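Local coordinates for protein TqaA (Penicillium aethiopicum, PDB 5DLK) that probably closes nonribosomal peptides into macrocycles, through the terminal condensation-like domain of a fungal peptide synthetase, which binds the phosphopantetheine arm of a carrier domain, at residues A[67-73]-A[170-176]. Sequence-based numbering, arbitrary orientation.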
loop_
_atom_site.group_PDB
_atom_site.type_symbol
_atom_site.label_atom_id
_atom_site.label_comp_id
_atom_site.label_asym_id
_atom_site.label_seq_id
_atom_site.Cartn_x
_atom_site.Cartn_y
_atom_site.Cartn_z
ATOM N N PHE A 67 -3.139 9.336 -2.074
ATOM C CA PHE A 67 -2.896 9.893 -3.401
ATOM C C PHE A 67 -1.484 10.461 -3.417
ATOM O O PHE A 67 -1.089 11.183 -2.497
ATOM C CB PHE A 67 -3.957 10.953 -3.675
ATOM C CG PHE A 67 -3.960 11.508 -5.076
ATOM C CD1 PHE A 67 -4.040 10.673 -6.184
ATOM C CD2 PHE A 67 -3.977 12.889 -5.265
ATOM C CE1 PHE A 67 -4.087 11.221 -7.489
ATOM C CE2 PHE A 67 -4.016 13.444 -6.549
ATOM C CZ PHE A 67 -4.066 12.603 -7.658
ATOM N N HIS A 68 -0.707 10.085 -4.425
ATOM C CA HIS A 68 0.696 10.472 -4.500
ATOM C C HIS A 68 1.002 11.189 -5.797
ATOM O O HIS A 68 0.392 10.908 -6.828
ATOM C CB HIS A 68 1.611 9.255 -4.417
ATOM C CG HIS A 68 1.783 8.723 -3.026
ATOM N ND1 HIS A 68 0.744 8.176 -2.306
ATOM C CD2 HIS A 68 2.872 8.670 -2.225
ATOM C CE1 HIS A 68 1.188 7.808 -1.113
ATOM N NE2 HIS A 68 2.479 8.084 -1.044
ATOM N N SER A 69 1.961 12.105 -5.722
ATOM C CA SER A 69 2.610 12.657 -6.907
ATOM C C SER A 69 4.071 12.262 -6.832
ATOM O O SER A 69 4.799 12.740 -5.958
ATOM C CB SER A 69 2.471 14.182 -6.957
ATOM O OG SER A 69 3.087 14.690 -8.136
ATOM N N TYR A 70 4.503 11.390 -7.740
ATOM C CA TYR A 70 5.897 10.986 -7.793
ATOM C C TYR A 70 6.633 11.910 -8.770
ATOM O O TYR A 70 6.307 11.948 -9.952
ATOM C CB TYR A 70 6.028 9.527 -8.212
ATOM C CG TYR A 70 5.575 8.577 -7.121
ATOM C CD1 TYR A 70 6.266 8.513 -5.918
ATOM C CD2 TYR A 70 4.464 7.757 -7.290
ATOM C CE1 TYR A 70 5.862 7.658 -4.907
ATOM C CE2 TYR A 70 4.054 6.886 -6.278
ATOM C CZ TYR A 70 4.764 6.851 -5.090
ATOM O OH TYR A 70 4.393 5.993 -4.064
ATOM N N ASN A 71 7.618 12.631 -8.250
ATOM C CA ASN A 71 8.189 13.788 -8.950
ATOM C C ASN A 71 9.641 13.569 -9.335
ATOM O O ASN A 71 10.474 13.257 -8.489
ATOM C CB ASN A 71 8.092 15.028 -8.076
ATOM C CG ASN A 71 6.695 15.275 -7.583
ATOM O OD1 ASN A 71 5.721 14.924 -8.250
ATOM N ND2 ASN A 71 6.581 15.877 -6.399
ATOM N N TRP A 72 9.943 13.755 -10.614
ATOM C CA TRP A 72 11.289 13.543 -11.109
ATOM C C TRP A 72 11.855 14.837 -11.678
ATOM O O TRP A 72 11.370 15.318 -12.692
ATOM C CB TRP A 72 11.287 12.464 -12.177
ATOM C CG TRP A 72 10.832 11.134 -11.647
ATOM C CD1 TRP A 72 9.596 10.567 -11.787
ATOM C CD2 TRP A 72 11.608 10.234 -10.862
ATOM N NE1 TRP A 72 9.564 9.346 -11.147
ATOM C CE2 TRP A 72 10.789 9.120 -10.571
ATOM C CE3 TRP A 72 12.924 10.252 -10.381
ATOM C CZ2 TRP A 72 11.249 8.033 -9.835
ATOM C CZ3 TRP A 72 13.373 9.171 -9.641
ATOM C CH2 TRP A 72 12.535 8.081 -9.372
ATOM N N THR A 73 12.870 15.389 -11.025
ATOM C CA THR A 73 13.512 16.606 -11.520
ATOM C C THR A 73 14.665 16.192 -12.423
ATOM O O THR A 73 15.614 15.550 -11.976
ATOM C CB THR A 73 14.028 17.496 -10.379
ATOM O OG1 THR A 73 12.955 17.803 -9.485
ATOM C CG2 THR A 73 14.604 18.808 -10.931
ATOM N N VAL A 170 13.551 20.334 -15.982
ATOM C CA VAL A 170 12.191 19.883 -16.222
ATOM C C VAL A 170 11.741 19.025 -15.024
ATOM O O VAL A 170 12.555 18.319 -14.452
ATOM C CB VAL A 170 12.134 19.081 -17.541
ATOM C CG1 VAL A 170 11.012 18.093 -17.552
ATOM C CG2 VAL A 170 12.063 20.020 -18.753
ATOM N N VAL A 171 10.476 19.125 -14.623
ATOM C CA VAL A 171 9.937 18.185 -13.623
ATOM C C VAL A 171 8.830 17.361 -14.263
ATOM O O VAL A 171 7.900 17.909 -14.846
ATOM C CB VAL A 171 9.396 18.903 -12.361
ATOM C CG1 VAL A 171 8.766 17.877 -11.374
ATOM C CG2 VAL A 171 10.509 19.678 -11.666
ATOM N N LEU A 172 8.954 16.038 -14.159
ATOM C CA LEU A 172 7.919 15.125 -14.615
ATOM C C LEU A 172 7.205 14.602 -13.385
ATOM O O LEU A 172 7.877 14.149 -12.466
ATOM C CB LEU A 172 8.525 13.970 -15.401
ATOM C CG LEU A 172 7.637 12.751 -15.656
ATOM C CD1 LEU A 172 6.559 13.070 -16.666
ATOM C CD2 LEU A 172 8.498 11.589 -16.108
ATOM N N THR A 173 5.874 14.689 -13.338
ATOM C CA THR A 173 5.155 14.062 -12.220
ATOM C C THR A 173 4.153 13.005 -12.682
ATOM O O THR A 173 3.562 13.075 -13.770
ATOM C CB THR A 173 4.431 15.107 -11.331
ATOM O OG1 THR A 173 3.168 15.468 -11.897
ATOM C CG2 THR A 173 5.302 16.367 -11.151
ATOM N N ILE A 174 3.994 11.995 -11.834
ATOM C CA ILE A 174 3.069 10.909 -12.070
ATOM C C ILE A 174 2.128 10.870 -10.876
ATOM O O ILE A 174 2.583 10.635 -9.763
ATOM C CB ILE A 174 3.824 9.567 -12.217
ATOM C CG1 ILE A 174 5.061 9.760 -13.107
ATOM C CG2 ILE A 174 2.899 8.460 -12.709
ATOM C CD1 ILE A 174 6.006 8.562 -13.161
ATOM N N GLN A 175 0.847 11.145 -11.093
ATOM C CA GLN A 175 -0.131 11.086 -10.011
ATOM C C GLN A 175 -0.770 9.709 -10.013
ATOM O O GLN A 175 -0.915 9.089 -11.060
ATOM C CB GLN A 175 -1.180 12.188 -10.147
ATOM C CG GLN A 175 -0.600 13.567 -9.884
ATOM C CD GLN A 175 -1.630 14.663 -9.952
ATOM O OE1 GLN A 175 -2.820 14.410 -10.162
ATOM N NE2 GLN A 175 -1.180 15.900 -9.775
ATOM N N ILE A 176 -1.119 9.213 -8.830
ATOM C CA ILE A 176 -1.586 7.837 -8.734
ATOM C C ILE A 176 -2.243 7.604 -7.365
ATOM O O ILE A 176 -1.808 8.142 -6.343
ATOM C CB ILE A 176 -0.413 6.832 -8.989
ATOM C CG1 ILE A 176 -0.904 5.375 -9.021
ATOM C CG2 ILE A 176 0.734 7.042 -8.000
ATOM C CD1 ILE A 176 0.161 4.382 -9.508
HETATM O O HOH W 1 -1.064 6.873 -3.866
HETATM O O HOH W 2 1.681 16.402 -9.731
#
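Phe67 meets Gln175 with the edge of its ring: CZ lies 3.3 Å from Gln175 OE1, near the ring plane, and ring and amide are turned 79° apart. With CG anti to the backbone N (chi1 -173°), the ring extends toward the partner strand, beside its Gln175-Ile176 end, CD1 3.4 Å from Ile176 O. It also meets Trp140 of helix 132-144, planes about 15° apart. Replacing Phe67 by alanine is likely to deprive the Gln175 amide and Trp140 of their aromatic neighbour. Gln175 NE2 bonds to Asp144 and to a water that also links Ser69 OG and Thr173 OG1. Ser69 OG donates to a lone pair of Asn71 OD1 (2.6 Å), which also lies 3.3 Å from Thr173 CG2, those side chains side by side. On the opposite face, Tyr70 CE2 packs 3.7 Å from Ile176 CG2, with His68 CB 3.8 Å above one face of the Tyr70 ring; Trp72 NE1 lies 4.2 Å from Ile174 CD1, near the indole plane. Six backbone bonds establish antiparallel pairing. Both are interior strands of a five-stranded mixed sheet, flanked by 158-163 and 407-415; helix 132-144 packs on the Ser69 face, while Phe190 of helix 186-197 meets Tyr70, about 7 Å from phosphopantetheine-binding Gly183, and Trp72 edge-to-face.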